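Side-chain contacts in nigritoxine (Vibrio nigripulchritudo, PDB 5M41), which acts as a bacterial toxin against crustaceans and insects and has a new fold: residues T469-Q472 with K473-A476; E549-F552 with R553-K557; T600-S603 with N604-L607; N692-V695 with E696-A700. All coordinates share one frame; numbering follows the deposited sequence.

All four contacts are local, each within or at the end of one helix, and all lie on the same side of the chain's centre. None includes the magnesium ligands Val-189, Glu-192 and Asp-195, which come much earlier in the sequence. Interaction 4 is the meeting point: its centre is about 14 Å from those of both interactions 2 and 3. Lys-557 NZ of interaction 2 forms a salt bridge of 2.7 Å with Glu-696 OE1 of interaction 4, and Phe-606 CE1 of interaction 3 packs 4.0 Å from Met-698 CE. Interaction 1 stands apart near the surface, its nearest atoms about 8 Å from those of interaction 4.

Interaction 1 (T469-Q472 with K473-A476); sequences TAAQ and KRGA
Arg-474 N donates to Ala-470 O at 2.8 Å and Lys-473 N to Thr-469 O at 3.0 Å, the two i to i+4 bonds of a very short helix that closes in a Schellman motif. In that motif Ala-476 N reaches back to Ala-471 O at 2.9 Å, while inside it Gly-475 N bonds Gln-472 O at 3.1 Å, coming from above the carbonyl plane. Gly-475, at a positive phi of 70°, takes the chain out of the helix. At the other end Thr-469 is the N-cap, and its backbone N donates to Gln-472 OE1 at 3.2 Å. That bond is nearly straight (165°), lies in the amide plane and uses a lone pair; this is one half of a capping box; the return bond from Thr-469 OG1 to Gln-472 N is not made.

Outside the backbone bonds, Arg-474 folds back on the helix: a bend at chi3 (-62°) turns its guanidinium over the backbone, one face resting on Ala-471 CA, which sits off-centre toward the rim. Lys-473 lays its CG against Thr-469 O before its chain runs away from the turn, and its backbone O takes a weak hydrogen bond from Asn-704, at the end of helix 688-704. The guanidinium nitrogens divide between two methyl groups: NH1 of Arg-474 lies 3.6 Å from Ala-470 CB, and NH2 lies 3.7 Å from Ala-471 CB.

Interaction 2 (E549-F552 with R553-K557); sequences EFDF and RLQHK
Arg-553, Leu-554, Gln-555 and His-556 donate their backbone N atoms to the O atoms of Glu-549, Phe-550, Asp-551 and Phe-552, the last four i to i+4 bonds of helix 546-555 before His-556 leaves helical geometry. Along one side Glu-549 and Arg-553, both chains extended, form an i to i+4 salt bridge: Arg-553 NE donates to Glu-549 OE2 at 2.9 Å, nearly straight (163°) and on the anti lone pair; NH2 adds a longer bond of 3.3 Å to the same oxygen. OE2 lies at the guanidinium edge, in its plane, although the carboxylate itself is turned by 42°.

Phe-552 crosses His-556 at about a right angle, the ring planes only 32° apart and the meeting oblique, with Phe-552 CE1 3.5 Å from His-556 CD2. His-556 NE2 is held by Val-497 O, and His-556 CB lies over one face of the Phe-552 ring, offset toward the rim. On another side Leu-554 sets CG over a face of Phe-550, and its CD1 approaches Phe-550 CE2 to 3.6 Å. Phe-552 seats the helix on strands 496-500 and 523-532 of an antiparallel sheet, Phe-550 on helix 625-632.

Arg-553 NH2 also bonds Tyr-511 OH, NH1 bonds Asn-577 O, and Phe-633 makes a cation-pi contact. The adjacent positive charge and two N-H donors would be expected to favour an ionised Glu-549, while bonds on NE, NH1 and NH2 hold the guanidinium against rotation.

Interaction 3 (T600-S603 with N604-L607); sequences TLES and NAFL
Leu-601 and Phe-606 meet obliquely across a strand-to-helix junction, where strand 594-601 runs into helix 603-614 through Glu-602, at once the N-cap and the centre of an inverse gamma turn. Leu-601 CD1 comes 4.3 Å from Phe-606 CG, at the root of the ring rather than its far end. With CG anti to the backbone N (chi1 -177°), the phenyl group is carried away from the turn. Phe-606 CB itself lies 3.3 Å from Glu-602 O. Leu-601 and Glu-602 leave the backbone in roughly opposed directions. The leucine packs on Leu-725 of helix 719-731; the glutamate sends OE1 to a salt bridge with Lys-632, while its CB lies 4.1 Å from the CB of Ala-605.

Beneath these side chains the first turn is pinned by two backbone bonds: Phe-606 N to Glu-602 O at 2.9 Å, nearly straight (167°), and Leu-607 N to Ser-603 O at 2.7 Å. The polar groups of the turn are engaged by backbone carbonyls of the region that precedes strand 649-652, from Lys-637 to Asp-647. Ser-603 OG bonds Asp-647 O, and Asn-604 ND2 is shared between Ile-645 O and Lys-637 O, which fixes both side chains in this buried corner. Leu-607 packs on helix 719-731, touching Leu-725, which Leu-601 also meets. At its base, Leu-607 CB rests 3.3 Å from Ser-603 O.

Interaction 4 (N692-V695 with E696-A700); sequences NNIV and ESMRA
Val-695 and Arg-699 lie side by side, one turn apart on helix 688-704, a regular alpha-helix throughout this stretch. Val-695 CG1, anti to its own N (chi1 164°), stands 3.6 Å above the guanidinium plane of Arg-699 and over its centre, so a methyl group supports the flat face of the charge. Ile-671 of helix 667-676 packs on both side chains.

Glu-696 begins with a backbone bond, its N to Asn-692 O at 2.7 Å, and its CB lies 3.2 Å from that same oxygen. Its extended chain then runs alongside Asn-693, with amide and carboxylate planes 33° apart. Glu-696 OE1 and Asn-693 OD1, two acceptors, come within 3.4 Å; Lys-557, in a salt bridge with OE1, and Asn-578, which donates to OD1, probably offset their mutual repulsion.

Ile-694 looks to another side, toward Tyr-609 and Ile-610 of helix 603-614. Its CG2 lies 3.7 Å from Met-698 CE, the two chains pointing the same way, and Met-698 CG passes 3.2 Å from Ile-694 O. Met-698 touches Phe-606 of helix 603-614 and Phe-670 and Ile-671 of helix 667-676, bridging the two.

Between these rows Asn-693 O is gripped twice by Ser-697: N donates at 2.9 Å and OG at 3.0 Å, reaching that carbonyl oxygen from opposite faces of its plane.

Interaction 1 (T469-Q472 with K473-A476)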
ATOM      1  N   THR A 469      38.662  -3.266 -21.084  1.00 90.07           N
ATOM      2  CA  THR A 469      39.277  -4.429 -20.457  1.00 88.61           C
ATOM      3  C   THR A 469      39.046  -4.417 -18.942  1.00 85.05           C
ATOM      4  O   THR A 469      38.719  -3.377 -18.357  1.00 81.53           O
ATOM      5  CB  THR A 469      40.784  -4.542 -20.789  1.00 92.49           C
ATOM      6  OG1 THR A 469      41.309  -5.746 -20.219  1.00 97.78           O
ATOM      7  CG2 THR A 469      41.574  -3.352 -20.254  1.00 91.27           C
ATOM      8  N   ALA A 470      39.208  -5.582 -18.322  1.00 81.31           N
ATOM      9  CA  ALA A 470      39.029  -5.733 -16.890  1.00 80.61           C
ATOM     10  C   ALA A 470      40.034  -4.867 -16.137  1.00 80.60           C
ATOM     11  O   ALA A 470      39.697  -4.278 -15.112  1.00 79.47           O
ATOM     12  CB  ALA A 470      39.171  -7.194 -16.489  1.00 78.48           C
ATOM     13  N   ALA A 471      41.257  -4.775 -16.669  1.00 80.10           N
ATOM     14  CA  ALA A 471      42.322  -3.990 -16.042  1.00 78.09           C
ATOM     15  C   ALA A 471      41.986  -2.493 -16.003  1.00 74.84           C
ATOM     16  O   ALA A 471      42.222  -1.834 -14.991  1.00 73.21           O
ATOM     17  CB  ALA A 471      43.658  -4.235 -16.737  1.00 78.81           C
ATOM     18  N   GLN A 472      41.434  -1.977 -17.100  1.00 74.42           N
ATOM     19  CA  GLN A 472      40.925  -0.602 -17.158  1.00 76.90           C
ATOM     20  C   GLN A 472      39.774  -0.376 -16.175  1.00 72.93           C
ATOM     21  O   GLN A 472      39.716   0.663 -15.516  1.00 72.08           O
ATOM     22  CB  GLN A 472      40.421  -0.271 -18.559  1.00 75.61           C
ATOM     23  CG  GLN A 472      41.497   0.090 -19.573  1.00 81.10           C
ATOM     24  CD  GLN A 472      40.900   0.358 -20.938  1.00 81.08           C
ATOM     25  OE1 GLN A 472      40.162  -0.471 -21.477  1.00 81.86           O
ATOM     26  NE2 GLN A 472      41.190   1.528 -21.492  1.00 82.05           N
ATOM     27  N   LYS A 473      38.858  -1.343 -16.114  1.00 72.60           N
ATOM     28  CA  LYS A 473      37.722  -1.310 -15.187  1.00 73.87           C
ATOM     29  C   LYS A 473      38.159  -1.343 -13.722  1.00 68.02           C
ATOM     30  O   LYS A 473      37.556  -0.675 -12.893  1.00 66.04           O
ATOM     31  CB  LYS A 473      36.761  -2.471 -15.456  1.00 77.79           C
ATOM     32  CG  LYS A 473      35.896  -2.303 -16.699  1.00 83.39           C
ATOM     33  CD  LYS A 473      35.232  -3.629 -17.054  1.00 85.87           C
ATOM     34  CE  LYS A 473      34.321  -3.500 -18.260  1.00 88.78           C
ATOM     35  NZ  LYS A 473      33.315  -2.417 -18.071  1.00 89.96           N
ATOM     36  N   ARG A 474      39.197  -2.123 -13.417  1.00 66.36           N
ATOM     37  CA  ARG A 474      39.774  -2.200 -12.065  1.00 64.29           C
ATOM     38  C   ARG A 474      40.524  -0.913 -11.690  1.00 62.94           C
ATOM     39  O   ARG A 474      40.978  -0.763 -10.554  1.00 62.11           O
ATOM     40  CB  ARG A 474      40.758  -3.379 -11.952  1.00 68.32           C
ATOM     41  CG  ARG A 474      40.165  -4.770 -12.124  1.00 72.92           C
ATOM     42  CD  ARG A 474      41.081  -5.839 -11.540  1.00 76.31           C
ATOM     43  NE  ARG A 474      42.382  -5.876 -12.209  1.00 85.88           N
ATOM     44  CZ  ARG A 474      42.648  -6.572 -13.314  1.00 88.25           C
ATOM     45  NH1 ARG A 474      41.707  -7.311 -13.892  1.00 89.73           N
ATOM     46  NH2 ARG A 474      43.861  -6.530 -13.842  1.00 90.95           N
ATOM     47  N   GLY A 475      40.683  -0.009 -12.664  1.00 64.17           N
ATOM     48  CA  GLY A 475      41.464   1.214 -12.495  1.00 60.17           C
ATOM     49  C   GLY A 475      42.957   0.946 -12.373  1.00 62.63           C
ATOM     50  O   GLY A 475      43.677   1.685 -11.693  1.00 62.04           O
ATOM     51  N   ALA A 476      43.433  -0.112 -13.024  1.00 64.58           N
ATOM     52  CA  ALA A 476      44.846  -0.484 -12.915  1.00 67.89           C
ATOM     53  C   ALA A 476      45.749   0.178 -13.967  1.00 71.84           C
ATOM     54  O   ALA A 476      46.977   0.166 -13.819  1.00 71.17           O
ATOM     55  CB  ALA A 476      45.015  -2.008 -12.925  1.00 66.33           C
TER

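Interaction 2 (E549-F552 with R553-K557)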
ATOM      1  N   GLU A 549      20.869  12.849  -8.469  1.00 49.46           N
ATOM      2  CA  GLU A 549      22.153  12.111  -8.295  1.00 48.10           C
ATOM      3  C   GLU A 549      21.899  10.727  -7.686  1.00 46.72           C
ATOM      4  O   GLU A 549      22.524   9.731  -8.080  1.00 44.11           O
ATOM      5  CB  GLU A 549      23.162  12.854  -7.403  1.00 48.00           C
ATOM      6  CG  GLU A 549      24.524  12.156  -7.386  1.00 50.84           C
ATOM      7  CD  GLU A 549      25.630  12.951  -6.701  1.00 53.78           C
ATOM      8  OE1 GLU A 549      25.716  14.178  -6.931  1.00 54.77           O
ATOM      9  OE2 GLU A 549      26.417  12.342  -5.921  1.00 52.99           O
ATOM     10  N   PHE A 550      20.985  10.680  -6.722  1.00 44.51           N
ATOM     11  CA  PHE A 550      20.643   9.410  -6.061  1.00 44.32           C
ATOM     12  C   PHE A 550      20.093   8.425  -7.096  1.00 44.29           C
ATOM     13  O   PHE A 550      20.522   7.281  -7.156  1.00 41.56           O
ATOM     14  CB  PHE A 550      19.644   9.638  -4.908  1.00 43.41           C
ATOM     15  CG  PHE A 550      19.235   8.372  -4.185  1.00 42.09           C
ATOM     16  CD1 PHE A 550      20.041   7.824  -3.198  1.00 41.88           C
ATOM     17  CD2 PHE A 550      18.028   7.741  -4.491  1.00 42.05           C
ATOM     18  CE1 PHE A 550      19.653   6.678  -2.514  1.00 40.39           C
ATOM     19  CE2 PHE A 550      17.637   6.593  -3.813  1.00 43.31           C
ATOM     20  CZ  PHE A 550      18.457   6.060  -2.825  1.00 40.60           C
ATOM     21  N   ASP A 551      19.160   8.886  -7.926  1.00 46.80           N
ATOM     22  CA  ASP A 551      18.584   8.040  -8.962  1.00 48.01           C
ATOM     23  C   ASP A 551      19.670   7.634  -9.991  1.00 47.43           C
ATOM     24  O   ASP A 551      19.765   6.464 -10.393  1.00 45.47           O
ATOM     25  CB  ASP A 551      17.401   8.768  -9.612  1.00 50.41           C
ATOM     26  CG  ASP A 551      16.768   7.983 -10.742  1.00 52.85           C
ATOM     27  OD1 ASP A 551      16.262   6.868 -10.515  1.00 56.68           O
ATOM     28  OD2 ASP A 551      16.759   8.487 -11.877  1.00 58.36           O
ATOM     29  N   PHE A 552      20.512   8.587 -10.395  1.00 45.83           N
ATOM     30  CA  PHE A 552      21.613   8.241 -11.291  1.00 45.34           C
ATOM     31  C   PHE A 552      22.502   7.162 -10.684  1.00 43.95           C
ATOM     32  O   PHE A 552      22.882   6.198 -11.359  1.00 43.90           O
ATOM     33  CB  PHE A 552      22.462   9.454 -11.656  1.00 45.38           C
ATOM     34  CG  PHE A 552      23.768   9.092 -12.310  1.00 45.81           C
ATOM     35  CD1 PHE A 552      23.817   8.795 -13.664  1.00 47.31           C
ATOM     36  CD2 PHE A 552      24.942   9.042 -11.573  1.00 44.79           C
ATOM     37  CE1 PHE A 552      25.012   8.452 -14.275  1.00 46.54           C
ATOM     38  CE2 PHE A 552      26.149   8.695 -12.169  1.00 46.16           C
ATOM     39  CZ  PHE A 552      26.183   8.403 -13.527  1.00 47.86           C
ATOM     40  N   ARG A 553      22.823   7.331  -9.407  1.00 41.90           N
ATOM     41  CA  ARG A 553      23.728   6.409  -8.725  1.00 43.66           C
ATOM     42  C   ARG A 553      23.152   5.009  -8.613  1.00 43.76           C
ATOM     43  O   ARG A 553      23.899   4.043  -8.655  1.00 43.77           O
ATOM     44  CB  ARG A 553      24.127   6.943  -7.357  1.00 42.33           C
ATOM     45  CG  ARG A 553      25.203   8.019  -7.409  1.00 44.62           C
ATOM     46  CD  ARG A 553      25.525   8.470  -5.999  1.00 42.37           C
ATOM     47  NE  ARG A 553      26.624   9.423  -5.918  1.00 42.21           N
ATOM     48  CZ  ARG A 553      27.920   9.110  -5.948  1.00 43.59           C
ATOM     49  NH1 ARG A 553      28.332   7.845  -6.102  1.00 43.20           N
ATOM     50  NH2 ARG A 553      28.819  10.082  -5.839  1.00 43.18           N
ATOM     51  N   LEU A 554      21.830   4.910  -8.464  1.00 45.07           N
ATOM     52  CA  LEU A 554      21.134   3.620  -8.489  1.00 46.23           C
ATOM     53  C   LEU A 554      21.127   3.026  -9.903  1.00 48.00           C
ATOM     54  O   LEU A 554      21.439   1.856 -10.091  1.00 47.46           O
ATOM     55  CB  LEU A 554      19.680   3.749  -7.991  1.00 46.53           C
ATOM     56  CG  LEU A 554      19.360   3.830  -6.480  1.00 46.59           C
ATOM     57  CD1 LEU A 554      17.848   3.935  -6.294  1.00 45.90           C
ATOM     58  CD2 LEU A 554      19.903   2.629  -5.717  1.00 46.63           C
ATOM     59  N   GLN A 555      20.751   3.840 -10.885  1.00 48.70           N
ATOM     60  CA  GLN A 555      20.678   3.400 -12.281  1.00 48.97           C
ATOM     61  C   GLN A 555      22.047   2.903 -12.766  1.00 49.12           C
ATOM     62  O   GLN A 555      22.131   1.908 -13.472  1.00 48.96           O
ATOM     63  CB  GLN A 555      20.185   4.559 -13.147  1.00 50.88           C
ATOM     64  CG  GLN A 555      19.674   4.180 -14.530  1.00 52.89           C
ATOM     65  CD  GLN A 555      19.264   5.400 -15.325  1.00 53.89           C
ATOM     66  OE1 GLN A 555      20.022   5.884 -16.161  1.00 55.54           O
ATOM     67  NE2 GLN A 555      18.085   5.934 -15.032  1.00 52.27           N
ATOM     68  N   HIS A 556      23.115   3.569 -12.343  1.00 48.97           N
ATOM     69  CA  HIS A 556      24.488   3.158 -12.683  1.00 48.95           C
ATOM     70  C   HIS A 556      25.281   2.645 -11.510  1.00 47.07           C
ATOM     71  O   HIS A 556      26.512   2.876 -11.388  1.00 46.92           O
ATOM     72  CB  HIS A 556      25.178   4.294 -13.413  1.00 51.70           C
ATOM     73  CG  HIS A 556      24.551   4.575 -14.743  1.00 54.49           C
ATOM     74  ND1 HIS A 556      24.895   3.901 -15.846  1.00 59.08           N
ATOM     75  CD2 HIS A 556      23.499   5.413 -15.100  1.00 54.17           C
ATOM     76  CE1 HIS A 556      24.126   4.320 -16.885  1.00 59.67           C
ATOM     77  NE2 HIS A 556      23.279   5.245 -16.423  1.00 58.62           N
ATOM     78  N   LYS A 557      24.584   1.884 -10.663  1.00 45.64           N
ATOM     79  CA  LYS A 557      25.143   1.439  -9.367  1.00 47.19           C
ATOM     80  C   LYS A 557      26.380   0.557  -9.465  1.00 47.43           C
ATOM     81  O   LYS A 557      27.158   0.507  -8.526  1.00 46.11           O
ATOM     82  CB  LYS A 557      24.074   0.736  -8.509  1.00 47.05           C
ATOM     83  CG  LYS A 557      23.478  -0.509  -9.148  1.00 47.10           C
ATOM     84  CD  LYS A 557      22.651  -1.239  -8.097  1.00 52.23           C
ATOM     85  CE  LYS A 557      22.177  -2.588  -8.602  1.00 57.30           C
ATOM     86  NZ  LYS A 557      21.446  -3.296  -7.507  1.00 60.97           N
TER

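Interaction 3 (T600-S603 with N604-L607)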
ATOM      1  N   THR A 600      39.069  -0.568   1.341  1.00 43.87           N
ATOM      2  CA  THR A 600      38.896   0.317   2.478  1.00 44.89           C
ATOM      3  C   THR A 600      37.439   0.417   2.857  1.00 44.72           C
ATOM      4  O   THR A 600      36.589   0.638   2.003  1.00 42.61           O
ATOM      5  CB  THR A 600      39.424   1.728   2.183  1.00 45.25           C
ATOM      6  OG1 THR A 600      40.846   1.657   2.107  1.00 46.84           O
ATOM      7  CG2 THR A 600      39.048   2.710   3.307  1.00 44.20           C
ATOM      8  N   LEU A 601      37.184   0.231   4.145  1.00 42.56           N
ATOM      9  CA  LEU A 601      35.887   0.462   4.734  1.00 41.94           C
ATOM     10  C   LEU A 601      35.895   1.859   5.343  1.00 42.97           C
ATOM     11  O   LEU A 601      36.782   2.191   6.137  1.00 42.05           O
ATOM     12  CB  LEU A 601      35.614  -0.585   5.834  1.00 40.29           C
ATOM     13  CG  LEU A 601      34.365  -0.318   6.687  1.00 42.62           C
ATOM     14  CD1 LEU A 601      33.077  -0.420   5.856  1.00 39.41           C
ATOM     15  CD2 LEU A 601      34.338  -1.245   7.900  1.00 41.11           C
ATOM     16  N   GLU A 602      34.894   2.650   4.977  1.00 43.99           N
ATOM     17  CA  GLU A 602      34.747   4.014   5.446  1.00 46.08           C
ATOM     18  C   GLU A 602      34.077   4.049   6.839  1.00 45.37           C
ATOM     19  O   GLU A 602      32.856   4.194   6.962  1.00 43.24           O
ATOM     20  CB  GLU A 602      33.962   4.813   4.406  1.00 47.34           C
ATOM     21  CG  GLU A 602      34.693   4.959   3.077  1.00 48.67           C
ATOM     22  CD  GLU A 602      33.747   5.059   1.880  1.00 52.99           C
ATOM     23  OE1 GLU A 602      32.617   5.559   2.037  1.00 55.51           O
ATOM     24  OE2 GLU A 602      34.131   4.638   0.769  1.00 53.44           O
ATOM     25  N   SER A 603      34.912   3.939   7.867  1.00 42.94           N
ATOM     26  CA  SER A 603      34.474   3.640   9.229  1.00 44.52           C
ATOM     27  C   SER A 603      33.366   4.540   9.739  1.00 43.09           C
ATOM     28  O   SER A 603      32.293   4.056  10.086  1.00 42.41           O
ATOM     29  CB  SER A 603      35.667   3.715  10.177  1.00 43.65           C
ATOM     30  OG  SER A 603      36.632   2.760   9.797  1.00 44.93           O
ATOM     31  N   ASN A 604      33.625   5.843   9.767  1.00 44.47           N
ATOM     32  CA  ASN A 604      32.697   6.783  10.377  1.00 45.86           C
ATOM     33  C   ASN A 604      31.461   7.006   9.524  1.00 45.63           C
ATOM     34  O   ASN A 604      30.365   7.219  10.068  1.00 46.49           O
ATOM     35  CB  ASN A 604      33.390   8.110  10.745  1.00 47.42           C
ATOM     36  CG  ASN A 604      34.334   7.966  11.940  1.00 50.13           C
ATOM     37  OD1 ASN A 604      34.033   7.275  12.911  1.00 50.06           O
ATOM     38  ND2 ASN A 604      35.480   8.622  11.868  1.00 52.06           N
ATOM     39  N   ALA A 605      31.618   6.924   8.201  1.00 43.41           N
ATOM     40  CA  ALA A 605      30.463   7.105   7.317  1.00 44.91           C
ATOM     41  C   ALA A 605      29.520   5.935   7.591  1.00 44.00           C
ATOM     42  O   ALA A 605      28.321   6.143   7.787  1.00 43.14           O
ATOM     43  CB  ALA A 605      30.868   7.150   5.847  1.00 41.67           C
ATOM     44  N   PHE A 606      30.098   4.728   7.625  1.00 41.84           N
ATOM     45  CA  PHE A 606      29.354   3.499   7.875  1.00 42.46           C
ATOM     46  C   PHE A 606      28.737   3.557   9.272  1.00 41.75           C
ATOM     47  O   PHE A 606      27.541   3.330   9.432  1.00 40.29           O
ATOM     48  CB  PHE A 606      30.265   2.258   7.725  1.00 41.46           C
ATOM     49  CG  PHE A 606      29.540   0.931   7.908  1.00 41.81           C
ATOM     50  CD1 PHE A 606      28.712   0.409   6.893  1.00 40.05           C
ATOM     51  CD2 PHE A 606      29.680   0.197   9.088  1.00 41.12           C
ATOM     52  CE1 PHE A 606      28.052  -0.809   7.054  1.00 39.44           C
ATOM     53  CE2 PHE A 606      29.022  -1.023   9.249  1.00 40.40           C
ATOM     54  CZ  PHE A 606      28.213  -1.530   8.238  1.00 39.69           C
ATOM     55  N   LEU A 607      29.557   3.908  10.267  1.00 42.33           N
ATOM     56  CA  LEU A 607      29.092   4.009  11.659  1.00 44.69           C
ATOM     57  C   LEU A 607      27.886   4.948  11.769  1.00 45.59           C
ATOM     58  O   LEU A 607      26.863   4.584  12.373  1.00 47.09           O
ATOM     59  CB  LEU A 607      30.220   4.460  12.622  1.00 43.52           C
ATOM     60  CG  LEU A 607      29.843   4.727  14.089  1.00 46.12           C
ATOM     61  CD1 LEU A 607      29.195   3.496  14.738  1.00 44.89           C
ATOM     62  CD2 LEU A 607      31.030   5.235  14.917  1.00 44.47           C
TER

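Interaction 4 (N692-V695 with E696-A700)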
ATOM      1  N   ASN A 692      20.720  -4.767   1.350  1.00 41.27           N
ATOM      2  CA  ASN A 692      21.204  -5.498   0.154  1.00 43.83           C
ATOM      3  C   ASN A 692      22.219  -4.674  -0.674  1.00 43.61           C
ATOM      4  O   ASN A 692      23.247  -5.197  -1.114  1.00 42.31           O
ATOM      5  CB  ASN A 692      20.031  -5.906  -0.757  1.00 43.19           C
ATOM      6  CG  ASN A 692      19.156  -6.997  -0.140  1.00 48.37           C
ATOM      7  OD1 ASN A 692      19.521  -7.617   0.861  1.00 50.18           O
ATOM      8  ND2 ASN A 692      17.981  -7.224  -0.727  1.00 48.62           N
ATOM      9  N   ASN A 693      21.907  -3.390  -0.888  1.00 41.24           N
ATOM     10  CA  ASN A 693      22.816  -2.494  -1.594  1.00 42.22           C
ATOM     11  C   ASN A 693      24.131  -2.237  -0.853  1.00 40.51           C
ATOM     12  O   ASN A 693      25.165  -2.116  -1.487  1.00 42.00           O
ATOM     13  CB  ASN A 693      22.119  -1.187  -1.957  1.00 41.76           C
ATOM     14  CG  ASN A 693      21.285  -1.320  -3.205  1.00 42.65           C
ATOM     15  OD1 ASN A 693      21.784  -1.714  -4.244  1.00 43.87           O
ATOM     16  ND2 ASN A 693      20.014  -0.984  -3.110  1.00 46.47           N
ATOM     17  N   ILE A 694      24.093  -2.166   0.484  1.00 41.21           N
ATOM     18  CA  ILE A 694      25.314  -2.040   1.286  1.00 39.59           C
ATOM     19  C   ILE A 694      26.231  -3.243   1.021  1.00 40.70           C
ATOM     20  O   ILE A 694      27.447  -3.098   0.791  1.00 41.11           O
ATOM     21  CB  ILE A 694      24.977  -1.949   2.783  1.00 39.58           C
ATOM     22  CG1 ILE A 694      24.447  -0.556   3.139  1.00 38.35           C
ATOM     23  CG2 ILE A 694      26.164  -2.358   3.665  1.00 39.75           C
ATOM     24  CD1 ILE A 694      23.944  -0.460   4.563  1.00 39.99           C
ATOM     25  N   VAL A 695      25.626  -4.419   1.053  1.00 41.14           N
ATOM     26  CA  VAL A 695      26.316  -5.680   0.915  1.00 40.59           C
ATOM     27  C   VAL A 695      26.807  -5.847  -0.532  1.00 42.28           C
ATOM     28  O   VAL A 695      27.987  -6.154  -0.781  1.00 40.74           O
ATOM     29  CB  VAL A 695      25.377  -6.830   1.376  1.00 42.92           C
ATOM     30  CG1 VAL A 695      25.874  -8.186   0.911  1.00 44.54           C
ATOM     31  CG2 VAL A 695      25.269  -6.817   2.905  1.00 43.11           C
ATOM     32  N   GLU A 696      25.903  -5.637  -1.478  1.00 41.98           N
ATOM     33  CA  GLU A 696      26.245  -5.731  -2.899  1.00 46.55           C
ATOM     34  C   GLU A 696      27.375  -4.761  -3.264  1.00 44.78           C
ATOM     35  O   GLU A 696      28.253  -5.138  -4.020  1.00 43.77           O
ATOM     36  CB  GLU A 696      25.009  -5.495  -3.771  1.00 47.86           C
ATOM     37  CG  GLU A 696      25.263  -5.501  -5.271  1.00 57.82           C
ATOM     38  CD  GLU A 696      23.982  -5.287  -6.074  1.00 67.93           C
ATOM     39  OE1 GLU A 696      23.222  -4.340  -5.759  1.00 68.01           O
ATOM     40  OE2 GLU A 696      23.723  -6.070  -7.020  1.00 77.07           O
ATOM     41  N   SER A 697      27.363  -3.539  -2.709  1.00 43.69           N
ATOM     42  CA  SER A 697      28.483  -2.585  -2.886  1.00 43.65           C
ATOM     43  C   SER A 697      29.783  -3.211  -2.437  1.00 43.95           C
ATOM     44  O   SER A 697      30.799  -3.115  -3.120  1.00 41.24           O
ATOM     45  CB  SER A 697      28.297  -1.322  -2.052  1.00 44.81           C
ATOM     46  OG  SER A 697      27.347  -0.463  -2.623  1.00 49.54           O
ATOM     47  N   MET A 698      29.750  -3.841  -1.268  1.00 41.46           N
ATOM     48  CA  MET A 698      30.959  -4.444  -0.724  1.00 43.40           C
ATOM     49  C   MET A 698      31.508  -5.566  -1.598  1.00 43.46           C
ATOM     50  O   MET A 698      32.708  -5.608  -1.873  1.00 44.51           O
ATOM     51  CB  MET A 698      30.706  -4.902   0.700  1.00 43.27           C
ATOM     52  CG  MET A 698      30.446  -3.700   1.588  1.00 42.28           C
ATOM     53  SD  MET A 698      30.063  -4.247   3.254  1.00 44.11           S
ATOM     54  CE  MET A 698      29.867  -2.665   4.054  1.00 40.85           C
ATOM     55  N   ARG A 699      30.614  -6.438  -2.047  1.00 42.10           N
ATOM     56  CA  ARG A 699      30.958  -7.556  -2.922  1.00 45.16           C
ATOM     57  C   ARG A 699      31.472  -7.095  -4.296  1.00 45.37           C
ATOM     58  O   ARG A 699      32.483  -7.606  -4.792  1.00 48.38           O
ATOM     59  CB  ARG A 699      29.749  -8.493  -3.075  1.00 45.16           C
ATOM     60  CG  ARG A 699      29.504  -9.360  -1.849  1.00 47.48           C
ATOM     61  CD  ARG A 699      28.210 -10.160  -1.964  1.00 49.04           C
ATOM     62  NE  ARG A 699      27.983 -10.958  -0.758  1.00 53.66           N
ATOM     63  CZ  ARG A 699      26.807 -11.481  -0.393  1.00 55.64           C
ATOM     64  NH1 ARG A 699      25.728 -11.273  -1.135  1.00 57.14           N
ATOM     65  NH2 ARG A 699      26.714 -12.215   0.715  1.00 54.78           N
ATOM     66  N   ALA A 700      30.793  -6.122  -4.900  1.00 44.44           N
ATOM     67  CA  ALA A 700      31.253  -5.543  -6.174  1.00 45.65           C
ATOM     68  C   ALA A 700      32.654  -4.907  -6.041  1.00 46.27           C
ATOM     69  O   ALA A 700      33.483  -5.035  -6.945  1.00 46.98           O
ATOM     70  CB  ALA A 700      30.241  -4.532  -6.724  1.00 42.43           C
TER